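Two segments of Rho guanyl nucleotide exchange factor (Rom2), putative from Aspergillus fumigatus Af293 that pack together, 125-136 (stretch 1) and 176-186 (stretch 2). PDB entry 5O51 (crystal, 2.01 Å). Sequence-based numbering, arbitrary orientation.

Stretch 1 (125-136) HLVCSVKTSALS
Stretch 2 (176-186) IPAESSSIHFL

A single hydrogen bond joins these two antiparallel strands, and it runs from backbone to side chain: S180 N donates to T132 OG1 at 2.9 Å with a nearly linear angle of 177°. No backbone ladder links them. The axes of strands 125-132 and 180-186 approach no closer than 8.2 Å, with 171° between their directions, so side chains must fill the gap.

Stretch 1 is extended, with phi/psi near -120/135 through 127-130, and its side chains alternate. L126, C128, V130 and T132 point toward stretch 2, whereas V127 and S129 point away. From stretch 2, I183 and F185 answer, while S182 points away. The register sets L126 opposite F185 (CA-CA 9.4 Å) and C128 opposite I183 (8.5 Å).

F185 (chi1 -72°, chi2 -79°) gives up the most area here, 73 Å². C128, an m rotamer at -38°, places SG 3.4 Å from F185 CZ and 4.5 Å from the ring centroid, obliquely; the short side chain with its polarizable sulfur suits so close an approach. L126 (m, t) brings CB to 4.2 Å from F185 CE1. I183, t at both chi angles, extends CD1 to 4.2 Å from V130 CG2 (V130 is t) and 4.5 Å from C128 CB. L126, C128, V130 and I183 are buried, and apolar side chains suit a layer that offers no hydrogen bond across it; F185 remains partly exposed.

Toward T132 the chains converge: CA-CA distances fall to 4.8 Å for A134-E179 and 4.2 Å for S136-A178. T132, t at -172°, supplies the hydroxyl that accepts from S180. Beyond it, L135 adopts phi/psi 140/-79, and S133 N hydrogen-bonds to S136 O at 2.8 Å, holding the loop together. E179 (t, t) sets CB 3.1 Å from S133 O, and S136 CB lies 3.4 Å from I176 O. A178's small methyl points away, leaving backbone to meet backbone: A178 O is 3.4 Å from S136 C.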

# COMPACT_ATOMS: atom_id res chain seq x y z
N HIS A 125 -15.08 11.08 -4.11
CA HIS A 125 -13.90 10.36 -3.65
C HIS A 125 -13.13 9.75 -4.81
O HIS A 125 -13.68 9.58 -5.86
CB HIS A 125 -14.22 9.40 -2.51
CG HIS A 125 -15.16 8.29 -2.85
ND1 HIS A 125 -14.85 7.29 -3.75
CD2 HIS A 125 -16.35 7.93 -2.30
CE1 HIS A 125 -15.81 6.39 -3.76
NE2 HIS A 125 -16.74 6.76 -2.88
N LEU A 126 -11.85 9.43 -4.58
CA LEU A 126 -10.80 9.66 -5.60
C LEU A 126 -9.81 8.54 -5.86
O LEU A 126 -9.71 7.61 -5.08
CB LEU A 126 -10.03 10.91 -5.19
CG LEU A 126 -10.82 12.21 -5.12
CD1 LEU A 126 -9.90 13.27 -4.55
CD2 LEU A 126 -11.37 12.64 -6.47
N VAL A 127 -9.12 8.65 -7.00
CA VAL A 127 -8.02 7.77 -7.41
C VAL A 127 -6.83 8.66 -7.91
O VAL A 127 -7.05 9.45 -8.78
CB VAL A 127 -8.47 6.85 -8.58
CG1 VAL A 127 -7.36 5.92 -9.03
CG2 VAL A 127 -9.68 6.02 -8.22
N CYS A 128 -5.62 8.53 -7.36
CA CYS A 128 -4.42 9.25 -7.88
C CYS A 128 -3.48 8.30 -8.51
O CYS A 128 -3.22 7.25 -7.94
CB CYS A 128 -3.60 9.97 -6.81
SG CYS A 128 -4.60 10.70 -5.54
N SER A 129 -2.93 8.69 -9.65
CA SER A 129 -1.82 7.99 -10.30
C SER A 129 -0.59 8.88 -10.38
O SER A 129 -0.69 10.04 -10.72
CB SER A 129 -2.21 7.58 -11.70
OG SER A 129 -2.54 8.72 -12.43
N VAL A 130 0.56 8.31 -10.05
CA VAL A 130 1.81 9.04 -9.91
C VAL A 130 2.81 8.45 -10.88
O VAL A 130 3.09 7.26 -10.82
CB VAL A 130 2.33 8.86 -8.51
CG1 VAL A 130 3.68 9.56 -8.32
CG2 VAL A 130 1.28 9.34 -7.51
N LYS A 131 3.30 9.27 -11.81
CA LYS A 131 4.59 9.03 -12.48
C LYS A 131 5.75 9.66 -11.70
O LYS A 131 5.64 10.75 -11.23
CB LYS A 131 4.58 9.59 -13.90
CG LYS A 131 5.94 9.45 -14.59
CD LYS A 131 5.82 9.53 -16.10
CE LYS A 131 5.31 10.88 -16.57
NZ LYS A 131 5.20 10.85 -18.05
N THR A 132 6.88 8.99 -11.60
CA THR A 132 7.98 9.50 -10.80
C THR A 132 9.29 8.96 -11.34
O THR A 132 9.32 7.87 -11.90
CB THR A 132 7.82 9.12 -9.29
OG1 THR A 132 8.82 9.78 -8.48
CG2 THR A 132 7.90 7.60 -9.07
N SER A 133 10.35 9.75 -11.18
CA SER A 133 11.74 9.33 -11.46
C SER A 133 12.63 9.99 -10.39
O SER A 133 12.13 10.74 -9.58
CB SER A 133 12.14 9.79 -12.87
OG SER A 133 11.70 11.11 -13.14
N ALA A 134 13.94 9.71 -10.38
CA ALA A 134 14.91 10.60 -9.71
C ALA A 134 14.99 11.80 -10.66
O ALA A 134 15.47 11.66 -11.79
CB ALA A 134 16.27 9.92 -9.55
N LEU A 135 14.48 12.95 -10.21
CA LEU A 135 14.14 14.11 -11.06
C LEU A 135 12.82 14.68 -10.53
O LEU A 135 12.83 15.64 -9.76
CB LEU A 135 14.06 13.78 -12.59
CG LEU A 135 13.62 14.80 -13.66
CD1 LEU A 135 14.68 14.96 -14.74
CD2 LEU A 135 12.27 14.44 -14.29
N SER A 136 11.70 14.05 -10.86
CA SER A 136 10.40 14.64 -10.55
C SER A 136 9.26 13.61 -10.51
O SER A 136 9.47 12.40 -10.71
CB SER A 136 10.09 15.76 -11.58
OG SER A 136 9.35 15.28 -12.69
N ILE A 176 5.68 18.00 -9.04
CA ILE A 176 6.51 17.94 -7.82
C ILE A 176 7.95 17.73 -8.27
O ILE A 176 8.24 16.70 -8.92
CB ILE A 176 6.15 16.73 -6.88
CG1 ILE A 176 4.69 16.77 -6.36
CG2 ILE A 176 7.14 16.60 -5.70
CD1 ILE A 176 4.44 17.66 -5.17
N PRO A 177 8.88 18.63 -7.89
CA PRO A 177 10.28 18.46 -8.32
C PRO A 177 11.09 17.56 -7.38
O PRO A 177 12.08 18.01 -6.81
CB PRO A 177 10.82 19.91 -8.30
CG PRO A 177 10.06 20.55 -7.19
CD PRO A 177 8.67 19.96 -7.26
N ALA A 178 10.66 16.29 -7.25
CA ALA A 178 11.40 15.23 -6.54
C ALA A 178 10.86 13.79 -6.79
O ALA A 178 9.70 13.59 -7.13
CB ALA A 178 11.42 15.51 -5.05
N GLU A 179 11.73 12.80 -6.59
CA GLU A 179 11.33 11.39 -6.59
C GLU A 179 10.36 11.08 -5.41
O GLU A 179 10.68 11.39 -4.25
CB GLU A 179 12.58 10.49 -6.48
CG GLU A 179 12.32 9.00 -6.75
CD GLU A 179 13.57 8.13 -6.65
OE1 GLU A 179 14.43 8.38 -5.76
OE2 GLU A 179 13.70 7.19 -7.46
N SER A 180 9.19 10.47 -5.73
CA SER A 180 8.14 10.15 -4.73
C SER A 180 8.05 8.67 -4.38
O SER A 180 7.92 7.85 -5.28
CB SER A 180 6.78 10.60 -5.21
OG SER A 180 6.73 12.00 -5.28
N SER A 181 8.12 8.36 -3.07
CA SER A 181 7.90 7.02 -2.48
C SER A 181 6.42 6.66 -2.29
O SER A 181 6.04 5.53 -2.53
CB SER A 181 8.54 6.90 -1.10
OG SER A 181 9.94 7.15 -1.10
N SER A 182 5.58 7.60 -1.85
CA SER A 182 4.23 7.26 -1.42
C SER A 182 3.22 8.42 -1.47
O SER A 182 3.59 9.56 -1.57
CB SER A 182 4.31 6.77 0.00
OG SER A 182 4.77 7.78 0.88
N ILE A 183 1.95 8.10 -1.32
CA ILE A 183 0.92 9.13 -1.26
C ILE A 183 -0.24 8.82 -0.29
O ILE A 183 -0.73 7.73 -0.22
CB ILE A 183 0.43 9.46 -2.70
CG1 ILE A 183 -0.17 10.85 -2.76
CG2 ILE A 183 -0.55 8.41 -3.22
CD1 ILE A 183 -0.28 11.37 -4.17
N HIS A 184 -0.70 9.82 0.43
CA HIS A 184 -1.70 9.67 1.50
C HIS A 184 -2.75 10.77 1.40
O HIS A 184 -2.44 11.92 1.08
CB HIS A 184 -1.01 9.70 2.89
CG HIS A 184 0.09 8.69 3.02
ND1 HIS A 184 -0.14 7.40 3.45
CD2 HIS A 184 1.38 8.73 2.63
CE1 HIS A 184 0.97 6.71 3.37
NE2 HIS A 184 1.91 7.49 2.86
N PHE A 185 -4.00 10.40 1.62
CA PHE A 185 -5.10 11.36 1.70
C PHE A 185 -5.20 11.85 3.12
O PHE A 185 -5.39 11.02 4.01
CB PHE A 185 -6.39 10.68 1.31
CG PHE A 185 -6.47 10.38 -0.16
CD1 PHE A 185 -6.80 11.39 -1.07
CD2 PHE A 185 -6.17 9.10 -0.63
CE1 PHE A 185 -6.88 11.10 -2.43
CE2 PHE A 185 -6.24 8.81 -1.98
CZ PHE A 185 -6.60 9.81 -2.88
N LEU A 186 -5.01 13.16 3.31
CA LEU A 186 -5.25 13.82 4.60
C LEU A 186 -6.31 14.90 4.45
O LEU A 186 -5.96 16.04 4.11
CB LEU A 186 -4.00 14.53 5.07
CG LEU A 186 -2.84 13.71 5.59
CD1 LEU A 186 -1.67 14.68 5.80
CD2 LEU A 186 -3.26 12.95 6.86